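Probable endoglucanase (Gluconacetobacter xylinus, PDB 1WZZ) hydrolyses internal beta-1,4-glucosidic linkages in cellulose and carboxymethyl-cellulose, as a secreted glycoside hydrolase of family 8 with an (alpha/alpha)6-barrel fold. Local coordinates at residues P242-Y246 / V294-T298; V200-R204 / P253-A257; A18-W23 / L322-R328. All blocks are in the same frame, centred on the assembly; numbering follows the deposited sequence.

Contact 1 (P242-Y246 / V294-T298)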
ATOM      1  N   PRO A 242       2.235   7.066  -6.538  1.00 10.09           N
ATOM      2  CA  PRO A 242       2.776   6.952  -7.899  1.00 10.80           C
ATOM      3  C   PRO A 242       3.168   5.519  -8.241  1.00 10.72           C
ATOM      4  O   PRO A 242       2.997   5.093  -9.380  1.00 11.92           O
ATOM      5  CB  PRO A 242       3.996   7.903  -7.897  1.00 10.21           C
ATOM      6  CG  PRO A 242       4.336   8.059  -6.449  1.00  7.84           C
ATOM      7  CD  PRO A 242       2.977   8.060  -5.749  1.00  8.66           C
ATOM      8  N   LEU A 243       3.641   4.780  -7.232  1.00 10.92           N
ATOM      9  CA  LEU A 243       4.024   3.407  -7.454  1.00 10.43           C
ATOM     10  C   LEU A 243       2.826   2.515  -7.831  1.00 10.45           C
ATOM     11  O   LEU A 243       2.864   1.812  -8.829  1.00 11.85           O
ATOM     12  CB  LEU A 243       4.687   2.828  -6.207  1.00 10.43           C
ATOM     13  CG  LEU A 243       5.144   1.377  -6.420  1.00 14.07           C
ATOM     14  CD1 LEU A 243       6.247   1.345  -7.470  1.00 15.44           C
ATOM     15  CD2 LEU A 243       5.637   0.799  -5.100  1.00 16.46           C
ATOM     16  N   TYR A 244       1.763   2.555  -7.046  1.00  9.78           N
ATOM     17  CA  TYR A 244       0.638   1.673  -7.341  1.00 10.31           C
ATOM     18  C   TYR A 244      -0.023   1.988  -8.688  1.00 12.25           C
ATOM     19  O   TYR A 244      -0.432   1.087  -9.426  1.00 12.97           O
ATOM     20  CB  TYR A 244      -0.396   1.766  -6.221  1.00  9.87           C
ATOM     21  CG  TYR A 244      -0.046   1.037  -4.949  1.00  9.62           C
ATOM     22  CD1 TYR A 244      -0.287   1.633  -3.703  1.00 10.33           C
ATOM     23  CD2 TYR A 244       0.472  -0.254  -4.966  1.00 11.72           C
ATOM     24  CE1 TYR A 244      -0.007   0.965  -2.506  1.00 10.70           C
ATOM     25  CE2 TYR A 244       0.747  -0.945  -3.749  1.00 12.68           C
ATOM     26  CZ  TYR A 244       0.505  -0.323  -2.542  1.00 12.52           C
ATOM     27  OH  TYR A 244       0.762  -0.979  -1.371  1.00 14.17           O
ATOM     28  N   PHE A 245      -0.136   3.271  -9.023  1.00 11.25           N
ATOM     29  CA  PHE A 245      -0.746   3.619 -10.284  1.00 12.38           C
ATOM     30  C   PHE A 245       0.178   3.308 -11.469  1.00 14.34           C
ATOM     31  O   PHE A 245      -0.302   2.907 -12.526  1.00 16.39           O
ATOM     32  CB  PHE A 245      -1.240   5.084 -10.217  1.00 14.08           C
ATOM     33  CG  PHE A 245      -2.524   5.228  -9.427  1.00 13.94           C
ATOM     34  CD1 PHE A 245      -2.514   5.185  -8.036  1.00 13.75           C
ATOM     35  CD2 PHE A 245      -3.754   5.296 -10.090  1.00 15.53           C
ATOM     36  CE1 PHE A 245      -3.704   5.198  -7.303  1.00 16.29           C
ATOM     37  CE2 PHE A 245      -4.963   5.312  -9.365  1.00 15.77           C
ATOM     38  CZ  PHE A 245      -4.936   5.261  -7.972  1.00 15.55           C
ATOM     39  N   TYR A 246       1.498   3.449 -11.298  1.00 14.03           N
ATOM     40  CA  TYR A 246       2.438   3.066 -12.355  1.00 13.70           C
ATOM     41  C   TYR A 246       2.305   1.553 -12.599  1.00 15.85           C
ATOM     42  O   TYR A 246       2.184   1.091 -13.730  1.00 16.20           O
ATOM     43  CB  TYR A 246       3.889   3.400 -11.929  1.00 15.86           C
ATOM     44  CG  TYR A 246       4.960   2.385 -12.352  1.00 19.16           C
ATOM     45  CD1 TYR A 246       5.391   1.381 -11.470  1.00 21.30           C
ATOM     46  CD2 TYR A 246       5.533   2.423 -13.633  1.00 20.87           C
ATOM     47  CE1 TYR A 246       6.357   0.440 -11.844  1.00 23.28           C
ATOM     48  CE2 TYR A 246       6.511   1.465 -14.019  1.00 25.52           C
ATOM     49  CZ  TYR A 246       6.908   0.485 -13.115  1.00 23.97           C
ATOM     50  OH  TYR A 246       7.839  -0.474 -13.471  1.00 25.67           O
ATOM     51  N   VAL A 294      11.048   4.069  -5.625  1.00 10.57           N
ATOM     52  CA  VAL A 294       9.811   4.545  -6.231  1.00 10.76           C
ATOM     53  C   VAL A 294      10.074   5.588  -7.307  1.00 11.78           C
ATOM     54  O   VAL A 294       9.515   5.528  -8.410  1.00 12.37           O
ATOM     55  CB  VAL A 294       8.864   5.136  -5.160  1.00 11.79           C
ATOM     56  CG1 VAL A 294       7.648   5.805  -5.839  1.00 10.83           C
ATOM     57  CG2 VAL A 294       8.393   4.018  -4.233  1.00 10.98           C
ATOM     58  N   ALA A 295      10.937   6.554  -6.984  1.00 11.73           N
ATOM     59  CA  ALA A 295      11.268   7.609  -7.931  1.00 12.53           C
ATOM     60  C   ALA A 295      11.868   7.076  -9.218  1.00 13.24           C
ATOM     61  O   ALA A 295      11.551   7.551 -10.311  1.00 13.22           O
ATOM     62  CB  ALA A 295      12.233   8.611  -7.263  1.00 13.28           C
ATOM     63  N   GLU A 296      12.724   6.064  -9.097  1.00 14.42           N
ATOM     64  CA  GLU A 296      13.352   5.489 -10.283  1.00 14.02           C
ATOM     65  C   GLU A 296      12.329   4.873 -11.234  1.00 15.52           C
ATOM     66  O   GLU A 296      12.558   4.829 -12.439  1.00 16.41           O
ATOM     67  CB  GLU A 296      14.434   4.473  -9.861  1.00 13.86           C
ATOM     68  CG  GLU A 296      15.651   5.181  -9.241  1.00 15.36           C
ATOM     69  CD  GLU A 296      16.680   4.265  -8.602  1.00 22.99           C
ATOM     70  OE1 GLU A 296      17.814   4.735  -8.365  1.00 24.42           O
ATOM     71  OE2 GLU A 296      16.370   3.107  -8.300  1.00 26.87           O
ATOM     72  N   CYS A 297      11.199   4.410 -10.709  1.00 15.04           N
ATOM     73  CA  CYS A 297      10.191   3.812 -11.589  1.00 17.32           C
ATOM     74  C   CYS A 297       9.193   4.820 -12.100  1.00 18.41           C
ATOM     75  O   CYS A 297       8.403   4.521 -13.011  1.00 19.97           O
ATOM     76  CB  CYS A 297       9.418   2.721 -10.852  1.00 18.57           C
ATOM     77  SG  CYS A 297      10.394   1.277 -10.530  1.00 25.35           S
ATOM     78  N   THR A 298       9.215   6.011 -11.521  1.00 16.05           N
ATOM     79  CA  THR A 298       8.231   7.033 -11.883  1.00 18.05           C
ATOM     80  C   THR A 298       8.744   8.397 -12.311  1.00 18.76           C
ATOM     81  O   THR A 298       8.172   9.427 -11.937  1.00 19.70           O
ATOM     82  CB  THR A 298       7.192   7.226 -10.745  1.00 19.44           C
ATOM     83  OG1 THR A 298       7.834   7.559  -9.513  1.00 17.57           O
ATOM     84  CG2 THR A 298       6.379   5.924 -10.542  1.00 22.94           C
TER
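Thr-298 pushes its methyl CG2 into the hollow that helix 240-247 offers between Pro-242 and Tyr-246, two residues one turn apart. The methyl stands 3.8 Å from Tyr-246 CB and 3.7 Å from Pro-242 O, a carbonyl already engaged by the backbone N-H of Tyr-246. The rotation that aims CG2 at this groove (chi1 57°) turns OG1 onto its own segment, where it reaches Val-294 O at 2.9 Å from above the carbonyl plane. A second bump, Val-294 CG1, lodges against the Pro-242 ring, 4.1 Å from CG, and against the base of Leu-243, 4.2 Å from CB. Tyr-246 supplies a flat wall. Cys-297 CB lies over its face, 4.2 Å from the ring centroid and 19° off the normal, a CH-pi contact. On the same face, Cys-297 O sits above the rim, 3.6 Å from Tyr-246 CD2, while SG makes an oblique sulfur-aromatic contact. With an alanine in place of Thr-298, the hollow between Pro-242 and Tyr-246 would probably be left poorly filled and Val-294 O without its hydroxyl partner. Helix 240-247 of the (alpha/alpha)6 barrel thus meets helix 289-297 and the residue that follows it through methyls, a proline ring and an aromatic face. Since the threonine hydroxyl is satisfied within its own segment, this buried junction probably relies on fit of shape more than on polar bonds between the segments.

Contact 2 (V200-R204 / P253-A257)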
ATOM      1  N   VAL A 200      -6.768  10.852  -7.588  1.00 13.80           N
ATOM      2  CA  VAL A 200      -5.316  11.100  -7.696  1.00 13.98           C
ATOM      3  C   VAL A 200      -5.070  12.338  -8.593  1.00 17.57           C
ATOM      4  O   VAL A 200      -4.213  13.185  -8.317  1.00 17.16           O
ATOM      5  CB  VAL A 200      -4.619   9.898  -8.316  1.00 16.27           C
ATOM      6  CG1 VAL A 200      -3.205  10.305  -8.785  1.00 17.56           C
ATOM      7  CG2 VAL A 200      -4.519   8.767  -7.270  1.00 15.62           C
ATOM      8  N   SER A 201      -5.811  12.435  -9.683  1.00 15.39           N
ATOM      9  CA  SER A 201      -5.653  13.588 -10.568  1.00 17.38           C
ATOM     10  C   SER A 201      -6.000  14.913  -9.887  1.00 17.28           C
ATOM     11  O   SER A 201      -5.231  15.887  -9.931  1.00 17.61           O
ATOM     12  CB  SER A 201      -6.530  13.409 -11.801  1.00 19.91           C
ATOM     13  OG  SER A 201      -6.431  14.527 -12.665  1.00 26.24           O
ATOM     14  N   ALA A 202      -7.165  14.966  -9.244  1.00 14.56           N
ATOM     15  CA  ALA A 202      -7.622  16.189  -8.615  1.00 16.92           C
ATOM     16  C   ALA A 202      -7.201  16.480  -7.178  1.00 17.31           C
ATOM     17  O   ALA A 202      -7.194  17.646  -6.750  1.00 19.54           O
ATOM     18  CB  ALA A 202      -9.149  16.238  -8.717  1.00 18.96           C
ATOM     19  N   GLY A 203      -6.832  15.435  -6.439  1.00 14.52           N
ATOM     20  CA  GLY A 203      -6.488  15.595  -5.045  1.00 13.90           C
ATOM     21  C   GLY A 203      -5.021  15.801  -4.756  1.00 14.58           C
ATOM     22  O   GLY A 203      -4.452  15.138  -3.903  1.00 16.19           O
ATOM     23  N   ARG A 204      -4.426  16.769  -5.437  1.00 14.92           N
ATOM     24  CA  ARG A 204      -2.996  17.059  -5.261  1.00 14.70           C
ATOM     25  C   ARG A 204      -2.836  18.533  -4.928  1.00 15.48           C
ATOM     26  O   ARG A 204      -3.648  19.375  -5.357  1.00 16.82           O
ATOM     27  CB  ARG A 204      -2.235  16.646  -6.526  1.00 15.13           C
ATOM     28  CG  ARG A 204      -2.208  15.095  -6.677  1.00 17.72           C
ATOM     29  CD  ARG A 204      -1.575  14.619  -7.992  1.00 16.74           C
ATOM     30  NE  ARG A 204      -2.301  15.133  -9.155  1.00 17.62           N
ATOM     31  CZ  ARG A 204      -1.747  15.845 -10.136  1.00 18.67           C
ATOM     32  NH1 ARG A 204      -2.491  16.274 -11.151  1.00 19.76           N
ATOM     33  NH2 ARG A 204      -0.441  16.112 -10.110  1.00 17.40           N
ATOM     34  N   PRO A 253      -0.604  10.638 -17.844  1.00 18.13           N
ATOM     35  CA  PRO A 253       0.559  11.419 -18.283  1.00 17.62           C
ATOM     36  C   PRO A 253       0.789  12.710 -17.520  1.00 16.84           C
ATOM     37  O   PRO A 253       1.937  13.032 -17.164  1.00 14.71           O
ATOM     38  CB  PRO A 253       0.260  11.680 -19.753  1.00 18.44           C
ATOM     39  CG  PRO A 253      -0.502  10.453 -20.163  1.00 23.02           C
ATOM     40  CD  PRO A 253      -1.430  10.213 -18.988  1.00 18.24           C
ATOM     41  N   ASN A 254      -0.271  13.470 -17.253  1.00 16.43           N
ATOM     42  CA  ASN A 254      -0.056  14.727 -16.549  1.00 17.32           C
ATOM     43  C   ASN A 254       0.407  14.512 -15.128  1.00 17.75           C
ATOM     44  O   ASN A 254       1.182  15.317 -14.597  1.00 16.80           O
ATOM     45  CB  ASN A 254      -1.300  15.635 -16.585  1.00 21.49           C
ATOM     46  CG  ASN A 254      -2.445  15.118 -15.728  1.00 23.74           C
ATOM     47  OD1 ASN A 254      -2.978  14.038 -15.976  1.00 27.72           O
ATOM     48  ND2 ASN A 254      -2.833  15.898 -14.716  1.00 26.34           N
ATOM     49  N   VAL A 255      -0.052  13.413 -14.510  1.00 15.02           N
ATOM     50  CA  VAL A 255       0.354  13.105 -13.150  1.00 14.22           C
ATOM     51  C   VAL A 255       1.799  12.600 -13.143  1.00 13.24           C
ATOM     52  O   VAL A 255       2.604  13.019 -12.309  1.00 15.08           O
ATOM     53  CB  VAL A 255      -0.614  12.065 -12.510  1.00 13.61           C
ATOM     54  CG1 VAL A 255      -0.149  11.741 -11.081  1.00 15.18           C
ATOM     55  CG2 VAL A 255      -2.030  12.655 -12.482  1.00 15.09           C
ATOM     56  N   LEU A 256       2.137  11.709 -14.066  1.00 12.83           N
ATOM     57  CA  LEU A 256       3.517  11.234 -14.167  1.00 13.66           C
ATOM     58  C   LEU A 256       4.432  12.467 -14.398  1.00 12.58           C
ATOM     59  O   LEU A 256       5.513  12.567 -13.803  1.00 13.97           O
ATOM     60  CB  LEU A 256       3.661  10.271 -15.350  1.00 13.75           C
ATOM     61  CG  LEU A 256       5.094   9.876 -15.717  1.00 13.29           C
ATOM     62  CD1 LEU A 256       5.827   9.257 -14.532  1.00 14.06           C
ATOM     63  CD2 LEU A 256       5.039   8.934 -16.909  1.00 16.11           C
ATOM     64  N   ALA A 257       4.008  13.381 -15.265  1.00 13.21           N
ATOM     65  CA  ALA A 257       4.847  14.551 -15.547  1.00 12.59           C
ATOM     66  C   ALA A 257       5.148  15.339 -14.290  1.00 12.84           C
ATOM     67  O   ALA A 257       6.281  15.788 -14.079  1.00 14.72           O
ATOM     68  CB  ALA A 257       4.173  15.467 -16.599  1.00 12.89           C
TER
HETATM   69  O   HOH W   1      -4.893  16.983 -12.947  1.00 34.30           O
HETATM   70  O   HOH W   2      -5.481  13.560 -15.503  1.00 36.25           O
HETATM   71  O   HOH W   3      -1.476  17.888 -13.224  1.00 25.53           O
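An inverse gamma turn centred on Gly-203 ends helix 188-202 and brings Arg-204 back against Asn-254 and Val-255, in the first turn of helix 253-266. The guanidinium lies over Val-255, whose CG2 touches one face toward the rim, 3.9 Å from Arg-204 NH1. A bend at chi3 (-60°) lets the group grip Ser-201 O side-on with two nitrogens: NE, at 3.1 Å, comes from above the carbonyl plane, and NH1, at 3.0 Å, uses an in-plane lone pair. NH2 is held separately, by a salt bridge to Asp-258 and a hydrogen bond to Arg-209 O, so both ends of the group are tied and its rotation is fixed. This is the junction of two helices in the (alpha/alpha)6 barrel, apolar inside and wet at its rim. On the buried side, Val-200 CG1 meets Val-255 CG1 at 4.1 Å, the two side chains crossing at about a right angle, and Val-200 also packs on Phe-245 of helix 240-247. On the wet side the Asn-254 amide stands 78° from the guanidinium plane, and three waters link the polar groups. Water 3 accepts from both Arg-204 NH1 and Asn-254 ND2, at 2.8 Å each. Water 1 is hydrogen-bonded to Ser-201 OG and more weakly to the same two nitrogens, and water 2 donates to Asn-254 OD1 at 2.6 Å while also bonding Ser-201 OG.

Contact 3 (A18-W23 / L322-R328)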
ATOM      1  N   ALA A  18      15.633 -11.341  -9.371  1.00 21.63           N
ATOM      2  CA  ALA A  18      15.854 -10.240  -8.442  1.00 18.79           C
ATOM      3  C   ALA A  18      14.850 -10.260  -7.298  1.00 16.82           C
ATOM      4  O   ALA A  18      15.205 -10.029  -6.148  1.00 16.23           O
ATOM      5  CB  ALA A  18      15.774  -8.900  -9.188  1.00 19.32           C
ATOM      6  N   VAL A  19      13.585 -10.533  -7.594  1.00 16.52           N
ATOM      7  CA  VAL A  19      12.620 -10.567  -6.501  1.00 16.38           C
ATOM      8  C   VAL A  19      12.974 -11.664  -5.486  1.00 16.45           C
ATOM      9  O   VAL A  19      12.937 -11.446  -4.273  1.00 14.98           O
ATOM     10  CB  VAL A  19      11.197 -10.793  -7.040  1.00 15.38           C
ATOM     11  CG1 VAL A  19      10.251 -11.093  -5.895  1.00 17.60           C
ATOM     12  CG2 VAL A  19      10.744  -9.544  -7.805  1.00 17.79           C
ATOM     13  N   ALA A  20      13.323 -12.845  -5.974  1.00 15.45           N
ATOM     14  CA  ALA A  20      13.651 -13.910  -5.039  1.00 16.63           C
ATOM     15  C   ALA A  20      14.859 -13.539  -4.182  1.00 14.25           C
ATOM     16  O   ALA A  20      14.909 -13.857  -2.991  1.00 14.48           O
ATOM     17  CB  ALA A  20      13.915 -15.201  -5.796  1.00 18.00           C
ATOM     18  N   GLN A  21      15.840 -12.876  -4.773  1.00 14.69           N
ATOM     19  CA  GLN A  21      17.025 -12.504  -4.002  1.00 15.51           C
ATOM     20  C   GLN A  21      16.742 -11.476  -2.924  1.00 13.83           C
ATOM     21  O   GLN A  21      17.278 -11.559  -1.810  1.00 13.27           O
ATOM     22  CB  GLN A  21      18.106 -11.999  -4.943  1.00 17.25           C
ATOM     23  CG  GLN A  21      18.512 -13.099  -5.900  1.00 22.55           C
ATOM     24  CD  GLN A  21      19.646 -12.691  -6.765  1.00 27.30           C
ATOM     25  OE1 GLN A  21      19.687 -11.566  -7.242  1.00 29.37           O
ATOM     26  NE2 GLN A  21      20.586 -13.612  -6.994  1.00 31.67           N
ATOM     27  N   GLN A  22      15.912 -10.489  -3.259  1.00 11.61           N
ATOM     28  CA  GLN A  22      15.572  -9.477  -2.266  1.00 11.52           C
ATOM     29  C   GLN A  22      14.649 -10.060  -1.198  1.00 11.47           C
ATOM     30  O   GLN A  22      14.763  -9.719  -0.033  1.00 12.23           O
ATOM     31  CB  GLN A  22      14.940  -8.251  -2.939  1.00 11.15           C
ATOM     32  CG  GLN A  22      15.899  -7.592  -3.909  1.00 15.13           C
ATOM     33  CD  GLN A  22      17.228  -7.213  -3.249  1.00 14.43           C
ATOM     34  OE1 GLN A  22      17.261  -6.588  -2.197  1.00 15.33           O
ATOM     35  NE2 GLN A  22      18.334  -7.607  -3.890  1.00 17.33           N
ATOM     36  N   TRP A  23      13.727 -10.936  -1.596  1.00 12.96           N
ATOM     37  CA  TRP A  23      12.860 -11.584  -0.620  1.00 13.66           C
ATOM     38  C   TRP A  23      13.727 -12.375   0.389  1.00 11.12           C
ATOM     39  O   TRP A  23      13.436 -12.388   1.594  1.00 13.65           O
ATOM     40  CB  TRP A  23      11.882 -12.547  -1.342  1.00 12.98           C
ATOM     41  CG  TRP A  23      11.246 -13.547  -0.384  1.00 13.01           C
ATOM     42  CD1 TRP A  23      11.382 -14.906  -0.423  1.00 14.88           C
ATOM     43  CD2 TRP A  23      10.428 -13.257   0.770  1.00 14.06           C
ATOM     44  NE1 TRP A  23      10.711 -15.479   0.635  1.00 13.49           N
ATOM     45  CE2 TRP A  23      10.115 -14.498   1.379  1.00 12.21           C
ATOM     46  CE3 TRP A  23       9.934 -12.081   1.354  1.00 13.41           C
ATOM     47  CZ2 TRP A  23       9.335 -14.597   2.539  1.00 13.37           C
ATOM     48  CZ3 TRP A  23       9.143 -12.184   2.532  1.00 15.06           C
ATOM     49  CH2 TRP A  23       8.860 -13.439   3.100  1.00 13.63           C
ATOM     50  N   LEU A 322      11.278  -3.537  -1.713  1.00 11.18           N
ATOM     51  CA  LEU A 322      10.875  -4.815  -2.305  1.00 12.14           C
ATOM     52  C   LEU A 322       9.545  -4.672  -3.058  1.00 12.14           C
ATOM     53  O   LEU A 322       9.336  -5.289  -4.099  1.00 11.34           O
ATOM     54  CB  LEU A 322      10.811  -5.891  -1.208  1.00 13.06           C
ATOM     55  CG  LEU A 322      10.591  -7.353  -1.614  1.00 13.87           C
ATOM     56  CD1 LEU A 322      11.231  -7.736  -2.909  1.00 14.72           C
ATOM     57  CD2 LEU A 322      11.131  -8.192  -0.471  1.00 15.40           C
ATOM     58  N   LEU A 323       8.670  -3.796  -2.580  1.00 11.20           N
ATOM     59  CA  LEU A 323       7.403  -3.568  -3.273  1.00 11.18           C
ATOM     60  C   LEU A 323       7.690  -3.045  -4.683  1.00 10.70           C
ATOM     61  O   LEU A 323       7.011  -3.397  -5.652  1.00 12.25           O
ATOM     62  CB  LEU A 323       6.575  -2.565  -2.481  1.00 10.93           C
ATOM     63  CG  LEU A 323       5.136  -2.369  -2.937  1.00 10.88           C
ATOM     64  CD1 LEU A 323       4.343  -3.695  -2.721  1.00 10.87           C
ATOM     65  CD2 LEU A 323       4.537  -1.226  -2.142  1.00 11.54           C
ATOM     66  N   VAL A 324       8.703  -2.181  -4.818  1.00 10.19           N
ATOM     67  CA  VAL A 324       9.059  -1.671  -6.130  1.00 10.71           C
ATOM     68  C   VAL A 324       9.609  -2.802  -7.023  1.00 11.24           C
ATOM     69  O   VAL A 324       9.333  -2.851  -8.232  1.00 12.17           O
ATOM     70  CB  VAL A 324      10.112  -0.521  -6.022  1.00 10.79           C
ATOM     71  CG1 VAL A 324      10.583  -0.114  -7.424  1.00 12.68           C
ATOM     72  CG2 VAL A 324       9.483   0.703  -5.301  1.00 10.63           C
ATOM     73  N   TYR A 325      10.406  -3.704  -6.452  1.00 12.64           N
ATOM     74  CA  TYR A 325      10.900  -4.829  -7.257  1.00 12.42           C
ATOM     75  C   TYR A 325       9.715  -5.637  -7.808  1.00 12.70           C
ATOM     76  O   TYR A 325       9.751  -6.096  -8.950  1.00 14.50           O
ATOM     77  CB  TYR A 325      11.796  -5.757  -6.420  1.00 13.01           C
ATOM     78  CG  TYR A 325      13.243  -5.313  -6.345  1.00 12.82           C
ATOM     79  CD1 TYR A 325      14.214  -5.886  -7.172  1.00 13.42           C
ATOM     80  CD2 TYR A 325      13.642  -4.356  -5.424  1.00 13.48           C
ATOM     81  CE1 TYR A 325      15.561  -5.507  -7.069  1.00 13.93           C
ATOM     82  CE2 TYR A 325      14.989  -3.960  -5.316  1.00 14.72           C
ATOM     83  CZ  TYR A 325      15.928  -4.543  -6.137  1.00 13.54           C
ATOM     84  OH  TYR A 325      17.244  -4.140  -6.002  1.00 14.88           O
ATOM     85  N   ILE A 326       8.669  -5.797  -7.002  1.00 13.59           N
ATOM     86  CA  ILE A 326       7.492  -6.559  -7.461  1.00 14.00           C
ATOM     87  C   ILE A 326       6.805  -5.796  -8.591  1.00 13.93           C
ATOM     88  O   ILE A 326       6.447  -6.374  -9.623  1.00 14.91           O
ATOM     89  CB  ILE A 326       6.457  -6.762  -6.334  1.00 14.88           C
ATOM     90  CG1 ILE A 326       7.109  -7.361  -5.087  1.00 20.21           C
ATOM     91  CG2 ILE A 326       5.276  -7.649  -6.862  1.00 15.60           C
ATOM     92  CD1 ILE A 326       7.799  -8.646  -5.328  1.00 16.95           C
ATOM     93  N   ALA A 327       6.612  -4.489  -8.397  1.00 12.71           N
ATOM     94  CA  ALA A 327       5.955  -3.666  -9.395  1.00 12.71           C
ATOM     95  C   ALA A 327       6.693  -3.719 -10.703  1.00 13.93           C
ATOM     96  O   ALA A 327       6.089  -3.854 -11.753  1.00 16.19           O
ATOM     97  CB  ALA A 327       5.869  -2.199  -8.914  1.00 12.32           C
ATOM     98  N   ARG A 328       8.014  -3.593 -10.633  1.00 15.40           N
ATOM     99  CA  ARG A 328       8.814  -3.622 -11.844  1.00 16.80           C
ATOM    100  C   ARG A 328       8.704  -4.970 -12.530  1.00 17.88           C
ATOM    101  O   ARG A 328       8.534  -5.029 -13.746  1.00 20.68           O
ATOM    102  CB  ARG A 328      10.277  -3.300 -11.518  1.00 17.02           C
ATOM    103  CG  ARG A 328      11.179  -3.223 -12.739  1.00 21.59           C
ATOM    104  CD  ARG A 328      12.637  -2.985 -12.326  1.00 21.81           C
ATOM    105  NE  ARG A 328      13.152  -4.103 -11.525  1.00 26.45           N
ATOM    106  CZ  ARG A 328      14.431  -4.267 -11.198  1.00 26.97           C
ATOM    107  NH1 ARG A 328      14.804  -5.306 -10.456  1.00 24.69           N
ATOM    108  NH2 ARG A 328      15.339  -3.398 -11.627  1.00 25.99           N
TER
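Gln-22 lays its aliphatic chain over the face of Tyr-325, in a nearly antiparallel helix pair that joins the first and last helices of the chain and so closes the (alpha/alpha)6 barrel. The axes of the two segments approach to 9.7 Å, their N-to-C directions 165° apart. Gln-22 CG stands 3.8 Å from the centroid of the Tyr-325 ring and 12° off its normal, a CH-pi contact. The bend at chi2 (-55°) carries the amide along the ring toward the hydroxyl end, with the amide and ring planes close to parallel. Both polar ends are anchored on the loop beyond: Gln-22 OE1 accepts from Leu-309 N, and Tyr-325 OH bonds to Pro-307 O, which probably holds the amide and the ring in their stacked positions. Ala-18 approaches the same ring from its edge instead, with CB 3.9 Å from Tyr-325 CD1, and also meets the edge of the Arg-328 guanidinium. The forked end of Leu-322 straddles the opposite helix: CD1 rests on Gln-22 at 3.7 Å from CB, whereas CD2 presses on the backbone of Trp-23, 3.8 Å from CA, near the plane of the indole and at its edge. That indole is held by its NE1 to Asp-63 and packs on Phe-57 and Ala-61 of helix 48-61. Val-19 and Ile-326 cross at about a right angle. Val-19 CG2 faces the backbone O of Tyr-325 at 3.8 Å, and its other methyl, CG1, makes tight contact with Ile-326 CD1 at 3.5 Å.

Contact 1 lies between the other two and touches both. Toward contact 2, whose centre is about 12 Å away, Phe-245 CZ packs on Val-200 CG2 at 3.6 Å and Thr-298 O meets Leu-256 CD1. Toward contact 3, with centres about 14 Å apart, Cys-297 SG presses on Val-324 CG1 at 3.4 Å, and Tyr-246 OH reaches Arg-328 CA. Contacts 2 and 3 stay separate, their nearest atoms about 13 Å apart. Along the chain, contact 3 encloses the others, while the segments of contacts 1 and 2 alternate. Contact 1 does not reach the probable catalytic centre: the Leu-243 side chain is about 11 Å from that of Asp-106, the predicted nucleophile; contacts 2 and 3 lie away from the active-site residues.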